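Local coordinates for odorant-binding protein 47 (Anopheles gambiae, PDB 3PM2), which binds hydrophobic odorants such as menthol, decanal and indole, and is thought to carry them through the aqueous fluid around olfactory dendrites, at residues Leu97-Gly102 against Ala139-Thr144; Val20-Val25 against Pro90-Ile95; Pro4-Pro9 against Arg43-Glu48. All coordinates share one frame; numbering follows the deposited sequence.

Overall arrangement
Contact 1 lies in the buried interior, contact 2 is partly buried, and contact 3 sits on the surface across the centre of the chain from both. Contacts 1 and 2 share helix 92-109, and their centres are about 10 Å apart: contact 2 packs the loop before helix 27-44 on Trp92 near the start of that helix, contact 1 packs its next turns on helix 133-147. Contact 3 joins the N-terminal segment to the turn that follows helix 27-44. Direct touching is mainly apolar in all three, but a methionine fills contacts 1 and 3 whereas an indole fills contact 2. A water bridges the two segments within contact 1, weakly on one side, and another within contact 2.

Contact 1: residues Leu97-Gly102 against Ala139-Thr144; sequences LDAIDG and ACMGMT
Met141 and Thr144 meet Ala99 and Ile100 where helix 92-109 runs past helix 133-147, the short segments 97-102 and 139-144 being 9.4 Å apart at their axes and 143° apart in direction. The apolar part centres on the thioether of Met141. Its side chain bends at both chi2 (-55°) and chi3 (-63°), which brings CE against Ala99 and Ile100. CE then rests between two side chains, 3.7 Å from Ile100 CG1 and 3.8 Å from Ala99 CB, while Met141 SD lies against the peptide joining them, 3.6 Å from Ala99 C. Tyr81 of helix 74-85 also touches Met141. Beside it, the methyl CG2 of Thr144 reaches Ala99 CB at 3.8 Å; with CG2 anti to the backbone N, this branch faces the small alanine and leaves OG1 for polar work.

The polar part contains no direct hydrogen bond between the segments. Thr144 OG1 donates to Cys140 O one turn back (2.8 Å), from the face of the carbonyl plane opposite that used by Thr144 N, so two donors grip Cys140 O, and the bond from OG1 helps to hold the hydroxyl in place. A water donates to Ala99 O at 2.9 Å and makes a second, weak bond to Thr144 OG1, loosely bridging the helices.

The covalent part is the disulfide of Cys140 with Cys103, just beyond Gly102. Helix packing with a disulfide joining the same two helices is characteristic of the all-helical, cystine-braced fold of insect odorant-binding proteins, here in its C-plus form.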
loop_
_atom_site.group_PDB
_atom_site.type_symbol
_atom_site.label_atom_id
_atom_site.label_comp_id
_atom_site.label_asym_id
_atom_site.label_seq_id
_atom_site.Cartn_x
_atom_site.Cartn_y
_atom_site.Cartn_z
ATOM N N LEU A 97 -14.943 3.418 -1.324
ATOM C CA LEU A 97 -15.131 4.796 -0.847
ATOM C C LEU A 97 -14.801 4.933 0.657
ATOM O O LEU A 97 -14.085 5.856 1.030
ATOM C CB LEU A 97 -16.543 5.299 -1.154
ATOM C CG LEU A 97 -16.869 5.522 -2.632
ATOM C CD1 LEU A 97 -18.380 5.622 -2.837
ATOM C CD2 LEU A 97 -16.199 6.796 -3.167
ATOM N N ASP A 98 -15.255 3.968 1.495
ATOM C CA ASP A 98 -14.963 3.962 2.926
ATOM C C ASP A 98 -13.454 3.806 3.174
ATOM O O ASP A 98 -12.909 4.501 4.034
ATOM C CB ASP A 98 -15.737 2.843 3.658
ATOM C CG ASP A 98 -17.252 3.049 3.814
ATOM O OD1 ASP A 98 -17.778 4.075 3.307
ATOM O OD2 ASP A 98 -17.910 2.174 4.435
ATOM N N ALA A 99 -12.787 2.911 2.409
ATOM C CA ALA A 99 -11.344 2.665 2.541
ATOM C C ALA A 99 -10.540 3.948 2.247
ATOM O O ALA A 99 -9.666 4.293 3.031
ATOM C CB ALA A 99 -10.921 1.553 1.601
ATOM N N ILE A 100 -10.906 4.685 1.183
ATOM C CA ILE A 100 -10.246 5.945 0.808
ATOM C C ILE A 100 -10.418 6.990 1.915
ATOM O O ILE A 100 -9.442 7.630 2.312
ATOM C CB ILE A 100 -10.720 6.456 -0.578
ATOM C CG1 ILE A 100 -10.332 5.486 -1.709
ATOM C CG2 ILE A 100 -10.166 7.877 -0.858
ATOM C CD1 ILE A 100 -11.076 5.725 -3.029
ATOM N N ASP A 101 -11.639 7.124 2.437
ATOM C CA ASP A 101 -11.926 8.082 3.506
ATOM C C ASP A 101 -11.080 7.777 4.750
ATOM O O ASP A 101 -10.456 8.679 5.302
ATOM C CB ASP A 101 -13.422 8.087 3.842
ATOM C CG ASP A 101 -13.853 9.351 4.541
ATOM O OD1 ASP A 101 -13.609 10.460 3.978
ATOM O OD2 ASP A 101 -14.416 9.248 5.653
ATOM N N GLY A 102 -11.051 6.515 5.154
ATOM C CA GLY A 102 -10.305 6.086 6.336
ATOM C C GLY A 102 -8.806 6.255 6.208
ATOM O O GLY A 102 -8.144 6.602 7.191
ATOM N N ALA A 139 -0.348 1.611 1.168
ATOM C CA ALA A 139 -0.262 0.515 2.132
ATOM C C ALA A 139 -1.610 0.302 2.800
ATOM O O ALA A 139 -2.099 -0.826 2.848
ATOM C CB ALA A 139 0.795 0.814 3.197
ATOM N N CYS A 140 -2.219 1.390 3.288
ATOM C CA CYS A 140 -3.513 1.391 3.950
ATOM C C CYS A 140 -4.607 0.900 2.986
ATOM O O CYS A 140 -5.444 0.081 3.378
ATOM C CB CYS A 140 -3.816 2.786 4.482
ATOM S SG CYS A 140 -5.442 2.945 5.241
ATOM N N MET A 141 -4.599 1.377 1.738
ATOM C CA MET A 141 -5.614 0.947 0.771
ATOM C C MET A 141 -5.597 -0.558 0.557
ATOM O O MET A 141 -6.637 -1.218 0.658
ATOM C CB MET A 141 -5.504 1.698 -0.554
ATOM C CG MET A 141 -6.116 3.093 -0.522
ATOM S SD MET A 141 -7.847 3.205 0.010
ATOM C CE MET A 141 -8.655 2.232 -1.314
ATOM N N GLY A 142 -4.430 -1.094 0.250
ATOM C CA GLY A 142 -4.303 -2.519 0.009
ATOM C C GLY A 142 -4.723 -3.370 1.190
ATOM O O GLY A 142 -5.459 -4.354 1.015
ATOM N N MET A 143 -4.262 -3.007 2.401
ATOM C CA MET A 143 -4.591 -3.804 3.598
ATOM C C MET A 143 -6.077 -3.738 3.912
ATOM O O MET A 143 -6.668 -4.764 4.233
ATOM C CB MET A 143 -3.766 -3.342 4.818
ATOM C CG MET A 143 -2.272 -3.598 4.626
ATOM S SD MET A 143 -1.265 -3.036 6.049
ATOM C CE MET A 143 -1.459 -1.387 5.977
ATOM N N THR A 144 -6.662 -2.536 3.826
ATOM C CA THR A 144 -8.091 -2.340 4.128
ATOM C C THR A 144 -8.984 -3.076 3.120
ATOM O O THR A 144 -9.942 -3.733 3.543
ATOM C CB THR A 144 -8.439 -0.842 4.198
ATOM O OG1 THR A 144 -7.578 -0.196 5.157
ATOM C CG2 THR A 144 -9.917 -0.605 4.541
HETATM O O HOH W 1 -9.487 2.713 5.450
#

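Contact 2: residues Val20-Val25 against Pro90-Ile95; sequences VTPFLV and PEWNKI
The loop Val20-Val25 runs without regular structure past the beginning of helix 92-109, nearest at Pro22 and Trp92, whose CA atoms are 7.5 Å apart. This is proline-on-indole CH-pi packing, in which an extended loop covers an aromatic side chain in the all-helical odorant-binding fold. Trp92 keeps CG anti to its carbonyl carbon (chi1 -70°), which carries the indole off the helix and over to the loop. Pro22 crosses the indole at about a right angle, with CD lying over one face at 3.8 Å from the centroid of the six-membered ring, 23° off its normal. The touch is off centre, for CD comes closest to CE3 of Trp92, at 3.5 Å, and Pro22 CG follows over the same part of the ring. On the opposite face Ile95 CD1 stands 4.2 Å above the plane, also towards the rim, so the indole is flanked on both sides. Thr21 adds only its methyl, CG2, which approaches Trp92 CH2 obliquely.

Around the pair, Pro22 also touches Ser84 and Thr85 of helix 74-85 and Leu145 of helix 133-147, and Cys19 touches Trp92; the loop thus fits between several helices. The polar end of the indole is joined to the loop through a single water, which accepts from Trp92 NE1 at 2.9 Å and donates to Val20 O at 2.7 Å.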
loop_
_atom_site.group_PDB
_atom_site.type_symbol
_atom_site.label_atom_id
_atom_site.label_comp_id
_atom_site.label_asym_id
_atom_site.label_seq_id
_atom_site.Cartn_x
_atom_site.Cartn_y
_atom_site.Cartn_z
ATOM N N VAL A 20 -10.230 -11.035 -5.023
ATOM C CA VAL A 20 -9.975 -10.130 -6.127
ATOM C C VAL A 20 -10.377 -8.745 -5.605
ATOM O O VAL A 20 -11.540 -8.521 -5.271
ATOM C CB VAL A 20 -10.690 -10.547 -7.441
ATOM C CG1 VAL A 20 -10.406 -9.545 -8.552
ATOM C CG2 VAL A 20 -10.262 -11.950 -7.869
ATOM N N THR A 21 -9.401 -7.848 -5.460
ATOM C CA THR A 21 -9.637 -6.525 -4.866
ATOM C C THR A 21 -9.531 -5.397 -5.902
ATOM O O THR A 21 -8.855 -5.552 -6.925
ATOM C CB THR A 21 -8.583 -6.260 -3.748
ATOM O OG1 THR A 21 -7.296 -6.410 -4.308
ATOM C CG2 THR A 21 -8.712 -7.195 -2.541
ATOM N N PRO A 22 -10.127 -4.218 -5.623
ATOM C CA PRO A 22 -9.935 -3.064 -6.511
ATOM C C PRO A 22 -8.454 -2.671 -6.564
ATOM O O PRO A 22 -7.668 -3.017 -5.662
ATOM C CB PRO A 22 -10.750 -1.965 -5.819
ATOM C CG PRO A 22 -11.771 -2.708 -5.027
ATOM C CD PRO A 22 -10.975 -3.848 -4.477
ATOM N N PHE A 23 -8.067 -1.961 -7.611
ATOM C CA PHE A 23 -6.678 -1.506 -7.744
ATOM C C PHE A 23 -6.640 -0.097 -8.307
ATOM O O PHE A 23 -7.609 0.363 -8.919
ATOM C CB PHE A 23 -5.873 -2.477 -8.627
ATOM C CG PHE A 23 -6.419 -2.675 -10.024
ATOM C CD1 PHE A 23 -6.094 -1.790 -11.053
ATOM C CD2 PHE A 23 -7.205 -3.780 -10.331
ATOM C CE1 PHE A 23 -6.589 -1.977 -12.341
ATOM C CE2 PHE A 23 -7.700 -3.971 -11.624
ATOM C CZ PHE A 23 -7.396 -3.068 -12.621
ATOM N N LEU A 24 -5.499 0.559 -8.154
ATOM C CA LEU A 24 -5.247 1.915 -8.635
ATOM C C LEU A 24 -4.279 1.870 -9.846
ATOM O O LEU A 24 -4.219 2.818 -10.634
ATOM C CB LEU A 24 -4.677 2.675 -7.408
ATOM C CG LEU A 24 -3.543 3.662 -7.467
ATOM C CD1 LEU A 24 -3.583 4.550 -6.263
ATOM C CD2 LEU A 24 -2.259 2.969 -7.387
ATOM N N VAL A 25 -3.521 0.766 -9.983
ATOM C CA VAL A 25 -2.519 0.569 -11.032
ATOM C C VAL A 25 -2.583 -0.864 -11.532
ATOM O O VAL A 25 -2.813 -1.764 -10.741
ATOM C CB VAL A 25 -1.107 0.936 -10.463
ATOM C CG1 VAL A 25 0.019 0.238 -11.192
ATOM C CG2 VAL A 25 -0.871 2.426 -10.520
ATOM N N PRO A 90 -21.004 -5.535 -6.547
ATOM C CA PRO A 90 -21.446 -4.176 -6.165
ATOM C C PRO A 90 -21.050 -3.724 -4.773
ATOM O O PRO A 90 -21.035 -2.518 -4.508
ATOM C CB PRO A 90 -22.964 -4.213 -6.359
ATOM C CG PRO A 90 -23.327 -5.659 -6.318
ATOM C CD PRO A 90 -22.153 -6.397 -6.893
ATOM N N GLU A 91 -20.701 -4.672 -3.897
ATOM C CA GLU A 91 -20.221 -4.385 -2.538
ATOM C C GLU A 91 -18.963 -3.504 -2.548
ATOM O O GLU A 91 -18.749 -2.725 -1.621
ATOM C CB GLU A 91 -19.881 -5.678 -1.798
ATOM C CG GLU A 91 -21.092 -6.535 -1.455
ATOM C CD GLU A 91 -21.636 -7.442 -2.541
ATOM O OE1 GLU A 91 -21.201 -7.337 -3.709
ATOM O OE2 GLU A 91 -22.558 -8.224 -2.230
ATOM N N TRP A 92 -18.135 -3.638 -3.588
ATOM C CA TRP A 92 -16.876 -2.900 -3.699
ATOM C C TRP A 92 -16.952 -1.382 -3.795
ATOM O O TRP A 92 -16.014 -0.723 -3.350
ATOM C CB TRP A 92 -15.981 -3.498 -4.772
ATOM C CG TRP A 92 -15.421 -4.846 -4.399
ATOM C CD1 TRP A 92 -15.728 -6.043 -4.978
ATOM C CD2 TRP A 92 -14.432 -5.132 -3.388
ATOM N NE1 TRP A 92 -14.989 -7.056 -4.402
ATOM C CE2 TRP A 92 -14.216 -6.532 -3.397
ATOM C CE3 TRP A 92 -13.773 -4.352 -2.418
ATOM C CZ2 TRP A 92 -13.311 -7.159 -2.535
ATOM C CZ3 TRP A 92 -12.859 -4.978 -1.563
ATOM C CH2 TRP A 92 -12.648 -6.364 -1.616
ATOM N N ASN A 93 -18.065 -0.818 -4.306
ATOM C CA ASN A 93 -18.222 0.639 -4.408
ATOM C C ASN A 93 -18.069 1.313 -3.043
ATOM O O ASN A 93 -17.159 2.136 -2.874
ATOM C CB ASN A 93 -19.560 1.018 -5.059
ATOM C CG ASN A 93 -19.699 2.498 -5.269
ATOM O OD1 ASN A 93 -20.304 3.212 -4.462
ATOM N ND2 ASN A 93 -19.091 2.992 -6.327
ATOM N N LYS A 94 -18.937 0.930 -2.071
ATOM C CA LYS A 94 -18.931 1.468 -0.709
ATOM C C LYS A 94 -17.678 1.094 0.056
ATOM O O LYS A 94 -17.160 1.933 0.786
ATOM C CB LYS A 94 -20.172 1.029 0.092
ATOM C CG LYS A 94 -20.540 1.991 1.223
ATOM C CD LYS A 94 -21.314 3.210 0.702
ATOM C CE LYS A 94 -20.667 4.508 1.120
ATOM N NZ LYS A 94 -21.055 5.629 0.221
ATOM N N ILE A 95 -17.210 -0.163 -0.073
ATOM C CA ILE A 95 -16.006 -0.618 0.619
ATOM C C ILE A 95 -14.832 0.267 0.193
ATOM O O ILE A 95 -14.114 0.764 1.050
ATOM C CB ILE A 95 -15.721 -2.115 0.347
ATOM C CG1 ILE A 95 -16.834 -3.019 0.950
ATOM C CG2 ILE A 95 -14.344 -2.489 0.886
ATOM C CD1 ILE A 95 -16.649 -4.558 0.632
HETATM O O HOH W 2 -13.969 -9.624 -5.394
#

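Contact 3: residues Pro4-Pro9 against Arg43-Glu48; sequences PCLKGP and RQMAME
Met45 and Leu6 have the most surface buried in this contact, where the N-terminal segment 4-9 lies over the turn that follows helix 27-44, with Cys5 and Ala46 completing the patch. The CA atoms of Leu6 and Met45 are 6.4 Å apart, and the two side chains slide past each other in opposite directions, so each reaches the other's base. Leu6 brings the branch CD2 to Met45 CB, 3.6 Å away, and the same methyl also meets Ala46 CB at 4.1 Å; its other branch, CD1, lies near the carbonyl oxygen of Met45. One leucine thereby rests on two successive residues of the type I beta turn running from Gln44 to Met47.

Met45 answers from its far end. CG anti to the carbonyl carbon (chi1 -76°) and an extended chi2 (176°) carry SD across to the 3-10 turn of residues 4-6; chi3 sets only the direction of CE. There SD comes within 3.6 Å of Cys5 O, and Cys5 CB is also near, 4.2 Å from Met45 SD.

Cys5 contributes less surface, and its side chain rests on Tyr166 of helix 158-167. Leu173 also touches Met45, so the C-terminal residue packs here beside the N-terminal segment.

No hydrogen bond joins residues 4-9 directly to 43-48. Their contact is van der Waals packing, including a sulfur against a carbonyl oxygen; Asn3 bridges them, accepting from Cys5 N through OD1 and donating to Met45 O through ND2, and the Cys5-Cys170 disulfide holds residues 4-9 to the C-terminal part of the chain.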
loop_
_atom_site.group_PDB
_atom_site.type_symbol
_atom_site.label_atom_id
_atom_site.label_comp_id
_atom_site.label_asym_id
_atom_site.label_seq_id
_atom_site.Cartn_x
_atom_site.Cartn_y
_atom_site.Cartn_z
ATOM N N PRO A 4 7.682 -6.814 11.813
ATOM C CA PRO A 4 7.062 -8.063 11.340
ATOM C C PRO A 4 7.138 -8.222 9.829
ATOM O O PRO A 4 7.131 -9.337 9.325
ATOM C CB PRO A 4 5.604 -7.947 11.812
ATOM C CG PRO A 4 5.385 -6.492 12.044
ATOM C CD PRO A 4 6.700 -5.943 12.492
ATOM N N CYS A 5 7.235 -7.103 9.117
ATOM C CA CYS A 5 7.221 -7.115 7.665
ATOM C C CYS A 5 8.529 -7.570 7.034
ATOM O O CYS A 5 8.552 -7.940 5.859
ATOM C CB CYS A 5 6.700 -5.789 7.126
ATOM S SG CYS A 5 5.154 -5.262 7.929
ATOM N N LEU A 6 9.595 -7.673 7.863
ATOM C CA LEU A 6 10.905 -8.187 7.453
ATOM C C LEU A 6 10.792 -9.677 7.089
ATOM O O LEU A 6 11.548 -10.151 6.248
ATOM C CB LEU A 6 11.931 -8.005 8.604
ATOM C CG LEU A 6 12.543 -6.615 8.834
ATOM C CD1 LEU A 6 13.303 -6.565 10.164
ATOM C CD2 LEU A 6 13.539 -6.245 7.733
ATOM N N LYS A 7 9.821 -10.408 7.697
ATOM C CA LYS A 7 9.658 -11.846 7.469
ATOM C C LYS A 7 9.171 -12.158 6.058
ATOM O O LYS A 7 9.392 -13.263 5.564
ATOM C CB LYS A 7 8.698 -12.473 8.500
ATOM C CG LYS A 7 9.034 -12.193 9.953
ATOM C CD LYS A 7 8.094 -12.956 10.878
ATOM C CE LYS A 7 7.773 -12.146 12.111
ATOM N NZ LYS A 7 6.324 -12.181 12.465
ATOM N N GLY A 8 8.490 -11.197 5.440
ATOM C CA GLY A 8 7.875 -11.375 4.132
ATOM C C GLY A 8 6.596 -12.172 4.301
ATOM O O GLY A 8 6.354 -12.693 5.398
ATOM N N PRO A 9 5.718 -12.272 3.267
ATOM C CA PRO A 9 4.480 -13.061 3.451
ATOM C C PRO A 9 4.762 -14.522 3.845
ATOM O O PRO A 9 5.734 -15.072 3.328
ATOM C CB PRO A 9 3.729 -12.934 2.115
ATOM C CG PRO A 9 4.628 -12.255 1.183
ATOM C CD PRO A 9 5.828 -11.701 1.909
ATOM N N ARG A 43 15.616 -2.712 2.972
ATOM C CA ARG A 43 16.647 -2.144 3.844
ATOM C C ARG A 43 16.015 -1.169 4.836
ATOM O O ARG A 43 16.368 -1.161 6.020
ATOM C CB ARG A 43 17.735 -1.421 3.030
ATOM C CG ARG A 43 18.724 -2.379 2.387
ATOM C CD ARG A 43 20.037 -1.701 2.043
ATOM N NE ARG A 43 20.854 -1.395 3.224
ATOM C CZ ARG A 43 22.122 -1.008 3.161
ATOM N NH1 ARG A 43 22.726 -0.872 1.983
ATOM N NH2 ARG A 43 22.798 -0.760 4.269
ATOM N N GLN A 44 15.085 -0.335 4.347
ATOM C CA GLN A 44 14.396 0.658 5.198
ATOM C C GLN A 44 13.507 0.017 6.274
ATOM O O GLN A 44 13.258 0.659 7.294
ATOM C CB GLN A 44 13.621 1.667 4.367
ATOM C CG GLN A 44 14.514 2.554 3.472
ATOM C CD GLN A 44 13.657 3.402 2.573
ATOM O OE1 GLN A 44 12.610 2.962 2.076
ATOM N NE2 GLN A 44 14.054 4.654 2.390
ATOM N N MET A 45 13.061 -1.236 6.091
ATOM C CA MET A 45 12.300 -1.928 7.145
ATOM C C MET A 45 13.166 -2.255 8.365
ATOM O O MET A 45 12.618 -2.596 9.412
ATOM C CB MET A 45 11.779 -3.278 6.646
ATOM C CG MET A 45 10.631 -3.175 5.765
ATOM S SD MET A 45 10.300 -4.869 5.244
ATOM C CE MET A 45 9.792 -4.499 3.626
ATOM N N ALA A 46 14.505 -2.259 8.204
ATOM C CA ALA A 46 15.464 -2.614 9.251
ATOM C C ALA A 46 16.149 -1.366 9.800
ATOM O O ALA A 46 17.308 -1.424 10.239
ATOM C CB ALA A 46 16.505 -3.587 8.681
ATOM N N MET A 47 15.440 -0.231 9.778
ATOM C CA MET A 47 15.995 1.024 10.284
ATOM C C MET A 47 15.075 1.600 11.333
ATOM O O MET A 47 13.862 1.619 11.152
ATOM C CB MET A 47 16.277 2.020 9.165
ATOM C CG MET A 47 17.397 1.548 8.237
ATOM S SD MET A 47 17.390 2.440 6.694
ATOM C CE MET A 47 18.107 3.911 7.231
ATOM N N GLU A 48 15.644 2.002 12.454
ATOM C CA GLU A 48 14.851 2.533 13.558
ATOM C C GLU A 48 14.496 3.994 13.320
ATOM O O GLU A 48 14.997 4.608 12.378
ATOM C CB GLU A 48 15.596 2.377 14.884
ATOM C CG GLU A 48 16.790 3.291 15.050
ATOM C CD GLU A 48 17.597 3.075 16.313
ATOM O OE1 GLU A 48 17.202 2.241 17.160
ATOM O OE2 GLU A 48 18.650 3.735 16.441
#